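Local coordinates for nicotinamide riboside transporter PnuC (Neisseria mucosa ATCC 25996, PDB 4QTN), which carries nicotinamide riboside, a form of vitamin B3, across the bacterial inner membrane and works as a homotrimer, at the interface of chains A and B. Numbering follows the deposited sequence. Chains: chain A/B, Nicotinamide riboside transporter PnuC.

Contact 1: the interface of chains A and B. Residues chain A 17-18, 21-22; chain B 179-180, 225.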
# COMPACT_ATOMS: atom_id res chain seq x y z
N HIS A 17 -11.07 8.80 18.34
CA HIS A 17 -12.25 8.38 17.52
C HIS A 17 -11.80 7.58 16.29
O HIS A 17 -12.36 6.53 15.99
CB HIS A 17 -13.09 9.61 17.10
CG HIS A 17 -14.18 9.30 16.11
ND1 HIS A 17 -13.99 9.38 14.74
CD2 HIS A 17 -15.48 8.94 16.28
CE1 HIS A 17 -15.11 9.06 14.11
NE2 HIS A 17 -16.03 8.80 15.03
N PHE A 18 -10.75 8.07 15.62
CA PHE A 18 -10.11 7.35 14.55
C PHE A 18 -9.71 5.93 14.91
O PHE A 18 -10.08 5.00 14.22
CB PHE A 18 -8.90 8.11 14.08
CG PHE A 18 -8.27 7.55 12.87
CD1 PHE A 18 -8.71 7.91 11.59
CD2 PHE A 18 -7.22 6.68 12.97
CE1 PHE A 18 -8.11 7.41 10.45
CE2 PHE A 18 -6.61 6.17 11.84
CZ PHE A 18 -7.06 6.53 10.57
N VAL A 21 -12.64 3.74 15.39
CA VAL A 21 -13.38 3.41 14.15
C VAL A 21 -12.66 2.33 13.37
O VAL A 21 -13.27 1.36 12.95
CB VAL A 21 -13.60 4.66 13.27
CG1 VAL A 21 -13.68 4.30 11.79
CG2 VAL A 21 -14.85 5.40 13.71
N TRP A 22 -11.36 2.45 13.23
CA TRP A 22 -10.62 1.42 12.56
C TRP A 22 -10.49 0.12 13.35
O TRP A 22 -10.29 -0.94 12.78
CB TRP A 22 -9.28 1.92 12.16
CG TRP A 22 -9.33 2.66 10.95
CD1 TRP A 22 -9.35 4.01 10.82
CD2 TRP A 22 -9.33 2.12 9.64
NE1 TRP A 22 -9.35 4.34 9.51
CE2 TRP A 22 -9.35 3.20 8.76
CE3 TRP A 22 -9.31 0.83 9.13
CZ2 TRP A 22 -9.35 3.03 7.38
CZ3 TRP A 22 -9.33 0.65 7.78
CH2 TRP A 22 -9.34 1.74 6.91
N ARG B 179 -18.68 10.52 6.75
CA ARG B 179 -17.25 10.42 6.43
C ARG B 179 -16.78 8.99 6.43
O ARG B 179 -15.95 8.61 5.60
CB ARG B 179 -16.40 11.22 7.40
CG ARG B 179 -14.98 10.68 7.52
CD ARG B 179 -13.97 11.70 8.02
NE ARG B 179 -14.36 12.31 9.30
CZ ARG B 179 -14.42 11.67 10.47
NH1 ARG B 179 -14.12 10.36 10.56
NH2 ARG B 179 -14.78 12.33 11.56
N GLU B 180 -17.30 8.19 7.36
CA GLU B 180 -16.77 6.86 7.66
C GLU B 180 -16.92 5.83 6.52
O GLU B 180 -16.27 4.78 6.54
CB GLU B 180 -17.37 6.32 8.96
CG GLU B 180 -16.81 7.00 10.22
CD GLU B 180 -17.42 8.38 10.50
OE1 GLU B 180 -18.52 8.68 9.98
OE2 GLU B 180 -16.79 9.17 11.26
N TYR B 225 -10.87 9.79 2.33
CA TYR B 225 -10.93 9.88 3.78
C TYR B 225 -10.42 11.26 4.18
O TYR B 225 -11.12 12.01 4.86
CB TYR B 225 -10.08 8.75 4.47
CG TYR B 225 -10.58 8.41 5.87
CD1 TYR B 225 -10.85 9.42 6.79
CD2 TYR B 225 -10.82 7.09 6.26
CE1 TYR B 225 -11.35 9.13 8.05
CE2 TYR B 225 -11.32 6.79 7.53
CZ TYR B 225 -11.59 7.82 8.42
OH TYR B 225 -12.10 7.58 9.69
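A:His17 and B:Glu180 meet tip to tip across the subunit boundary. The carboxylate oxygen OE2 of B:Glu180 lies in the plane of the imidazole, at its edge, 3.3 Å from the ring carbon CE1 of A:His17. The carboxylate itself is turned steeply against the ring, their planes 77° apart. Within chain B the same oxygen is already engaged: NH1 of the B:Arg179 guanidinium forms a salt bridge with OE2 of B:Glu180 at 3.0 Å, the arginine chain being bent at chi3 (56°). B:Arg179 runs past the histidine in the opposite sense and presents the edge of its guanidinium, with NH1 3.9 Å from CE1 of A:His17. The imidazole thus turns its edge, at CE1, to an arginine–glutamate pair, whose charges may influence its ionisation. On its own chain, CG2 of A:Val21 packs over one face of the imidazole, towards the rim, and probably helps hold its tilt.

An aromatic cluster lies alongside. The phenol of B:Tyr225, from helix 208-234, points its OH towards A:Phe18 and A:Val21, and its ring carbon CZ is 4.1 Å from CE1 of A:Phe18. The ring flank is used too, with CE2 of B:Tyr225 3.7 Å from the indole nitrogen NE1 of A:Trp22 as the two side chains pass antiparallel. CD1 of A:Trp22 sits over one face of A:Phe18, towards the rim, 3.4 Å above the plane; the two aromatic residues together offer a surface to the tyrosine.

The patch joins the start of helix 17-36 to the neighbouring protomer through van der Waals contacts, with polar groups close but unbonded across the boundary, a small part of the trimer interface, probably on the cytoplasmic side.

Contact 2: the interface of chains A and B. Residues chain A 28, 31-32, 35; chain B 135, 138-139, 142.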
# COMPACT_ATOMS: atom_id res chain seq x y z
N GLY A 28 -15.25 -6.12 12.86
CA GLY A 28 -16.40 -6.34 11.98
C GLY A 28 -16.08 -7.18 10.76
O GLY A 28 -16.80 -8.13 10.45
N ALA A 31 -15.37 -10.65 11.75
CA ALA A 31 -16.61 -11.33 12.16
C ALA A 31 -17.37 -11.85 10.96
O ALA A 31 -17.91 -12.95 10.98
CB ALA A 31 -17.49 -10.41 12.96
N VAL A 32 -17.41 -11.03 9.90
CA VAL A 32 -18.14 -11.32 8.65
C VAL A 32 -17.52 -12.49 7.90
O VAL A 32 -18.22 -13.37 7.49
CB VAL A 32 -18.24 -10.06 7.72
CG1 VAL A 32 -18.43 -10.46 6.26
CG2 VAL A 32 -19.34 -9.12 8.19
N VAL A 35 -19.05 -15.31 9.73
CA VAL A 35 -20.48 -15.64 9.43
C VAL A 35 -20.65 -16.32 8.05
O VAL A 35 -21.71 -16.83 7.73
CB VAL A 35 -21.41 -14.38 9.52
CG1 VAL A 35 -22.85 -14.72 9.19
CG2 VAL A 35 -21.33 -13.76 10.90
N VAL B 135 -21.54 -1.26 12.44
CA VAL B 135 -20.78 -2.48 12.23
C VAL B 135 -21.59 -3.70 12.66
O VAL B 135 -21.64 -4.69 11.95
CB VAL B 135 -19.39 -2.47 12.94
CG1 VAL B 135 -18.63 -3.77 12.67
CG2 VAL B 135 -18.55 -1.28 12.47
N SER B 138 -23.98 -4.85 10.18
CA SER B 138 -23.30 -5.55 9.08
C SER B 138 -23.09 -7.03 9.29
O SER B 138 -23.12 -7.79 8.33
CB SER B 138 -21.96 -4.89 8.75
OG SER B 138 -22.12 -3.52 8.47
N VAL B 139 -22.87 -7.47 10.53
CA VAL B 139 -22.84 -8.92 10.81
C VAL B 139 -24.24 -9.54 10.86
O VAL B 139 -24.47 -10.61 10.28
CB VAL B 139 -22.05 -9.30 12.09
CG1 VAL B 139 -20.84 -10.16 11.73
CG2 VAL B 139 -21.66 -8.05 12.87
N THR B 142 -25.62 -9.96 7.61
CA THR B 142 -24.96 -10.89 6.71
C THR B 142 -25.68 -12.22 6.63
O THR B 142 -25.73 -12.84 5.58
CB THR B 142 -23.49 -11.10 7.04
OG1 THR B 142 -22.85 -9.83 7.08
CG2 THR B 142 -22.82 -11.94 5.97
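Two transmembrane helices of the PnuC family, 17-36 of chain A and 128-147 of chain B, pack here through small and beta-branched residues, an apolar helix–helix seam in the homotrimer. B:Val139 is its centre, with more surface hidden than any other residue of the patch. Its methyl CG1 reaches between two residues one helical turn apart, lying 3.6 Å from CB of A:Ala31 and 3.7 Å from CG2 of A:Val35. The side chains of A:Val35 and B:Val139 meet at a slant, and CG2 of A:Val32 touches the same methyl more loosely, at 4.0 Å.

A turn earlier on each helix, the contact changes from methyl against methyl to methyl against backbone. CG1 of B:Val135, anti to its own backbone N (chi1 -180°), approaches CA of A:Gly28 at 3.5 Å; with no side chain on the glycine, the valine rests directly on the main chain of the opposing helix.

Further along chain B, B:Thr142 meets A:Val32 at about a right angle, its hydroxyl OG1 3.7 Å from CG2 of the valine. That hydroxyl, beside its backbone N (chi1 -54°), turns back as a donor, OG1 of B:Thr142 to the carbonyl O of B:Ser138, modelled at a short 2.4 Å, approaching in the carbonyl plane with a C=O...donor angle of 158°. The bond would give the polar group a partner within its own helix while it faces a methyl of chain A.

Contact 1 and contact 2 draw on one helix of chain A, 17-36, and the centres of their C-alpha atoms are about 18 Å apart. Along this shared element the partner changes: near its start it meets the segment around residues 179-180 and helix 208-234 of chain B, and farther on it meets helix 128-147. The chemistry changes with it, from aromatic and charged groups, probably on the cytoplasmic side, to aliphatic methyls farther along the helix. A single transmembrane helix thus touches distant parts of its neighbour's sequence, an arrangement that probably helps set how adjacent protomers are oriented in the trimer.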